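Local coordinates for protein HTH-type transcriptional repressor NemR (Escherichia coli, PDB 4YZE) that represses transcription of the nemRA-gloA operon by binding its operator, and responds to reactive electrophiles and reactive chlorine species such as bleach, at residues V42-G45 with S46-Y50; S181-P184 with L185-L189. The protein carries 5 engineered substitutions. All coordinates share one frame; numbering follows the deposited sequence.

Both contacts illustrate how the first turn of a helix is built, in two different settings. Contact 1 (42-45 with 46-50) opens the short helix 44-50 of the DNA-binding domain; contact 2 (181-184 with 185-189) opens the last helix, 183-195, of the regulatory domain. Their centres lie 43 Å apart, on opposite sides of the chain's centre, and they share no element. Most residues of contact 1 are exposed, with Val42 and Phe47 turned into the small domain. Contact 2 is more buried, wedged against helices 84-97 and 158-179, with Glu183 and Asn187 near the second subunit. Backbone bonds build both turns; contact 1 adds proline, lysine and aromatic packing, contact 2 carboxylates, an amide and a water.

Contact 1: residues V42-G45 with S46-Y50; sequences VPKG and SFYHY
Pro43 and Phe47 meet through the backbone at the N-terminus of helix 44-50, in the region predicted to form the helix-turn-helix. With Pro43 at the N-cap position, its carbonyl O receives Phe47 N at 3.2 Å. Ser46 N makes a weak second bond to the same oxygen. One residue on, Tyr48 N donates to Lys44 O over 3.1 Å with an N-H...O angle of 163°; a residue further, His49 N makes a weak bond to Gly45 O.

Side-chain contacts flank this first turn. Val42 sends CG1 to Ser46 CB, 3.8 Å away; a chi1 of 172° holds CG1 beside the carbonyl carbon, from where it reaches the serine. Next to it, Pro43 CG lies 3.2 Å from Ser46 OG, the hydroxyl oxygen facing the CG and CD carbons of the ring.

Lys44 and Tyr48, one turn apart, run side by side in the same direction. Extended along its whole length, the lysine chain lays its methylenes along the rim of the phenol: CG comes within 4.0 Å of Tyr48 CE2, and CE lies at the ring edge, in its plane. Phe47 occupies one face of that phenol, with CD2 3.9 Å above the plane over the ring centre, and continues inward to Leu33 and Leu37 of helix 33-40 and Leu15 of helix 10-26.

The chemistry divides the turn in two. Val42 and Phe47 tie it to the domain core, while Lys44 and Tyr48 form an exposed polar and aromatic surface, consistent with the DNA-facing role of the recognition helix in TetR-family repressors.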
loop_
_atom_site.group_PDB
_atom_site.type_symbol
_atom_site.label_atom_id
_atom_site.label_comp_id
_atom_site.label_asym_id
_atom_site.label_seq_id
_atom_site.Cartn_x
_atom_site.Cartn_y
_atom_site.Cartn_z
ATOM N N VAL A 42 -3.600 -14.171 -30.175
ATOM C CA VAL A 42 -4.307 -15.412 -29.931
ATOM C C VAL A 42 -5.782 -15.214 -30.250
ATOM O O VAL A 42 -6.417 -14.306 -29.713
ATOM C CB VAL A 42 -4.166 -15.844 -28.465
ATOM C CG1 VAL A 42 -5.059 -17.038 -28.181
ATOM C CG2 VAL A 42 -2.699 -16.156 -28.127
ATOM N N PRO A 43 -6.336 -16.073 -31.119
ATOM C CA PRO A 43 -7.745 -15.939 -31.517
ATOM C C PRO A 43 -8.705 -16.055 -30.334
ATOM O O PRO A 43 -8.392 -16.668 -29.298
ATOM C CB PRO A 43 -7.948 -17.095 -32.505
ATOM C CG PRO A 43 -6.832 -18.051 -32.228
ATOM C CD PRO A 43 -5.676 -17.216 -31.770
ATOM N N LYS A 44 -9.868 -15.435 -30.492
ATOM C CA LYS A 44 -10.848 -15.334 -29.420
ATOM C C LYS A 44 -11.368 -16.705 -29.006
ATOM O O LYS A 44 -11.596 -16.962 -27.814
ATOM C CB LYS A 44 -12.006 -14.446 -29.874
ATOM C CG LYS A 44 -12.889 -13.927 -28.751
ATOM C CD LYS A 44 -13.900 -12.950 -29.302
ATOM C CE LYS A 44 -14.665 -12.244 -28.203
ATOM N NZ LYS A 44 -15.460 -11.126 -28.799
ATOM N N GLY A 45 -11.536 -17.591 -29.986
ATOM C CA GLY A 45 -12.042 -18.924 -29.707
ATOM C C GLY A 45 -11.063 -19.752 -28.892
ATOM O O GLY A 45 -11.470 -20.580 -28.071
ATOM N N SER A 46 -9.769 -19.528 -29.122
ATOM C CA SER A 46 -8.730 -20.203 -28.363
ATOM C C SER A 46 -8.741 -19.758 -26.910
ATOM O O SER A 46 -8.585 -20.583 -26.000
ATOM C CB SER A 46 -7.358 -19.955 -28.980
ATOM O OG SER A 46 -7.265 -20.576 -30.241
ATOM N N PHE A 47 -8.919 -18.459 -26.690
ATOM C CA PHE A 47 -8.995 -17.939 -25.334
ATOM C C PHE A 47 -10.124 -18.630 -24.586
ATOM O O PHE A 47 -9.946 -19.125 -23.467
ATOM C CB PHE A 47 -9.223 -16.426 -25.328
ATOM C CG PHE A 47 -9.497 -15.866 -23.954
ATOM C CD1 PHE A 47 -8.450 -15.603 -23.072
ATOM C CD2 PHE A 47 -10.802 -15.621 -23.532
ATOM C CE1 PHE A 47 -8.704 -15.100 -21.789
ATOM C CE2 PHE A 47 -11.067 -15.122 -22.262
ATOM C CZ PHE A 47 -10.013 -14.860 -21.384
ATOM N N TYR A 48 -11.287 -18.669 -25.223
ATOM C CA TYR A 48 -12.472 -19.233 -24.606
ATOM C C TYR A 48 -12.393 -20.757 -24.476
ATOM O O TYR A 48 -13.171 -21.362 -23.739
ATOM C CB TYR A 48 -13.732 -18.767 -25.354
ATOM C CG TYR A 48 -14.172 -17.385 -24.919
ATOM C CD1 TYR A 48 -14.453 -17.121 -23.577
ATOM C CD2 TYR A 48 -14.293 -16.345 -25.832
ATOM C CE1 TYR A 48 -14.847 -15.863 -23.157
ATOM C CE2 TYR A 48 -14.695 -15.080 -25.423
ATOM C CZ TYR A 48 -14.967 -14.846 -24.080
ATOM O OH TYR A 48 -15.360 -13.598 -23.647
ATOM N N HIS A 49 -11.440 -21.365 -25.184
ATOM C CA HIS A 49 -11.121 -22.782 -25.005
ATOM C C HIS A 49 -10.351 -23.026 -23.692
ATOM O O HIS A 49 -10.492 -24.072 -23.056
ATOM C CB HIS A 49 -10.318 -23.303 -26.207
ATOM C CG HIS A 49 -9.683 -24.643 -25.982
ATOM N ND1 HIS A 49 -8.319 -24.812 -25.876
ATOM C CD2 HIS A 49 -10.226 -25.875 -25.837
ATOM C CE1 HIS A 49 -8.048 -26.091 -25.676
ATOM N NE2 HIS A 49 -9.189 -26.757 -25.647
ATOM N N TYR A 50 -9.536 -22.056 -23.290
ATOM C CA TYR A 50 -8.720 -22.209 -22.089
ATOM C C TYR A 50 -9.397 -21.635 -20.856
ATOM O O TYR A 50 -9.277 -22.176 -19.759
ATOM C CB TYR A 50 -7.349 -21.557 -22.278
ATOM C CG TYR A 50 -6.502 -22.249 -23.314
ATOM C CD1 TYR A 50 -6.165 -23.587 -23.175
ATOM C CD2 TYR A 50 -6.038 -21.569 -24.429
ATOM C CE1 TYR A 50 -5.397 -24.230 -24.121
ATOM C CE2 TYR A 50 -5.263 -22.204 -25.378
ATOM C CZ TYR A 50 -4.949 -23.534 -25.219
ATOM O OH TYR A 50 -4.183 -24.175 -26.158
#

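Contact 2: residues S181-P184 with L185-L189; sequences SFEP and LENAL
The N-terminus of helix 183-195, in the TetR-like C-terminal domain, places Phe182 at the N-cap position, within an ST turn in which Ser181 OG accepts from Glu183 N at 3.1 Å. Phe182 O then receives Glu186 N over 2.9 Å, and Asn187 N and Ala188 N donate in turn to Glu183 O and Pro184 O.

Among the side chains, the Glu186 carboxylate meets the edge of the Phe182 ring, with OE2 3.2 Å from CE1 and the two planes 79° apart. With chi1 at 45° the Phe182 ring stands where the extended Glu186 chain can bring its acid to the ring's hydrogen-bearing rim. Both side chains also touch Leu96 of helix 84-97. Leu185 packs on Phe99 and Ala172, its side chain about 9 Å from that of Cys108, which is central to the chlorine response.

One turn apart, Glu183 and Asn187 run side by side in the same direction, carboxylate and amide planes 22° apart, Glu183 OE2 being 3.5 Å from Asn187 CB. Asn187 ND2 donates to Gln160 O of the second subunit and, at 3.0 Å, to a water that itself donates to Pro184 O.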
loop_
_atom_site.group_PDB
_atom_site.type_symbol
_atom_site.label_atom_id
_atom_site.label_comp_id
_atom_site.label_asym_id
_atom_site.label_seq_id
_atom_site.Cartn_x
_atom_site.Cartn_y
_atom_site.Cartn_z
ATOM N N SER A 181 10.571 7.939 -5.300
ATOM C CA SER A 181 11.846 7.979 -4.593
ATOM C C SER A 181 11.984 6.591 -4.039
ATOM O O SER A 181 10.965 5.965 -3.675
ATOM C CB SER A 181 11.801 9.005 -3.454
ATOM O OG SER A 181 12.961 8.934 -2.631
ATOM N N PHE A 182 13.206 6.073 -3.977
ATOM C CA PHE A 182 13.388 4.794 -3.289
ATOM C C PHE A 182 13.714 4.995 -1.803
ATOM O O PHE A 182 13.979 4.036 -1.069
ATOM C CB PHE A 182 14.406 3.895 -4.004
ATOM C CG PHE A 182 15.645 4.612 -4.423
ATOM C CD1 PHE A 182 16.650 4.873 -3.502
ATOM C CD2 PHE A 182 15.812 5.031 -5.740
ATOM C CE1 PHE A 182 17.806 5.553 -3.885
ATOM C CE2 PHE A 182 16.963 5.710 -6.133
ATOM C CZ PHE A 182 17.961 5.971 -5.201
ATOM N N GLU A 183 13.649 6.246 -1.350
ATOM C CA GLU A 183 13.867 6.539 0.075
ATOM C C GLU A 183 12.964 5.717 1.020
ATOM O O GLU A 183 13.440 5.217 2.025
ATOM C CB GLU A 183 13.770 8.047 0.353
ATOM C CG GLU A 183 14.306 8.483 1.710
ATOM C CD GLU A 183 13.319 8.221 2.840
ATOM O OE1 GLU A 183 12.093 8.183 2.559
ATOM O OE2 GLU A 183 13.771 8.054 4.004
ATOM N N PRO A 184 11.670 5.559 0.694
ATOM C CA PRO A 184 10.865 4.727 1.592
ATOM C C PRO A 184 11.370 3.293 1.686
ATOM O O PRO A 184 11.262 2.691 2.767
ATOM C CB PRO A 184 9.478 4.738 0.918
ATOM C CG PRO A 184 9.417 6.078 0.169
ATOM C CD PRO A 184 10.842 6.284 -0.307
ATOM N N LEU A 185 11.898 2.749 0.590
ATOM C CA LEU A 185 12.448 1.379 0.608
ATOM C C LEU A 185 13.770 1.325 1.401
ATOM O O LEU A 185 13.955 0.426 2.208
ATOM C CB LEU A 185 12.625 0.816 -0.813
ATOM C CG LEU A 185 11.305 0.811 -1.614
ATOM C CD1 LEU A 185 11.499 0.577 -3.135
ATOM C CD2 LEU A 185 10.375 -0.229 -1.040
ATOM N N GLU A 186 14.676 2.286 1.177
ATOM C CA GLU A 186 15.948 2.295 1.911
ATOM C C GLU A 186 15.615 2.500 3.369
ATOM O O GLU A 186 16.226 1.904 4.239
ATOM C CB GLU A 186 16.918 3.395 1.431
ATOM C CG GLU A 186 17.309 3.280 -0.029
ATOM C CD GLU A 186 18.138 4.473 -0.531
ATOM O OE1 GLU A 186 17.847 5.632 -0.148
ATOM O OE2 GLU A 186 19.086 4.243 -1.316
ATOM N N ASN A 187 14.621 3.329 3.647
ATOM C CA ASN A 187 14.311 3.584 5.040
ATOM C C ASN A 187 13.708 2.340 5.692
ATOM O O ASN A 187 14.010 2.042 6.850
ATOM C CB ASN A 187 13.399 4.802 5.208
ATOM C CG ASN A 187 13.134 5.117 6.669
ATOM O OD1 ASN A 187 14.065 5.349 7.443
ATOM N ND2 ASN A 187 11.871 5.114 7.052
ATOM N N ALA A 188 12.885 1.599 4.947
ATOM C CA ALA A 188 12.336 0.350 5.476
ATOM C C ALA A 188 13.448 -0.658 5.766
ATOM O O ALA A 188 13.437 -1.295 6.812
ATOM C CB ALA A 188 11.270 -0.262 4.543
ATOM N N LEU A 189 14.394 -0.793 4.837
ATOM C CA LEU A 189 15.521 -1.710 4.990
ATOM C C LEU A 189 16.302 -1.351 6.245
ATOM O O LEU A 189 16.648 -2.235 7.025
ATOM C CB LEU A 189 16.463 -1.626 3.780
ATOM C CG LEU A 189 17.357 -2.802 3.363
ATOM C CD1 LEU A 189 18.634 -2.333 2.664
ATOM C CD2 LEU A 189 17.705 -3.737 4.493
HETATM O O HOH W 1 9.820 3.918 5.163
#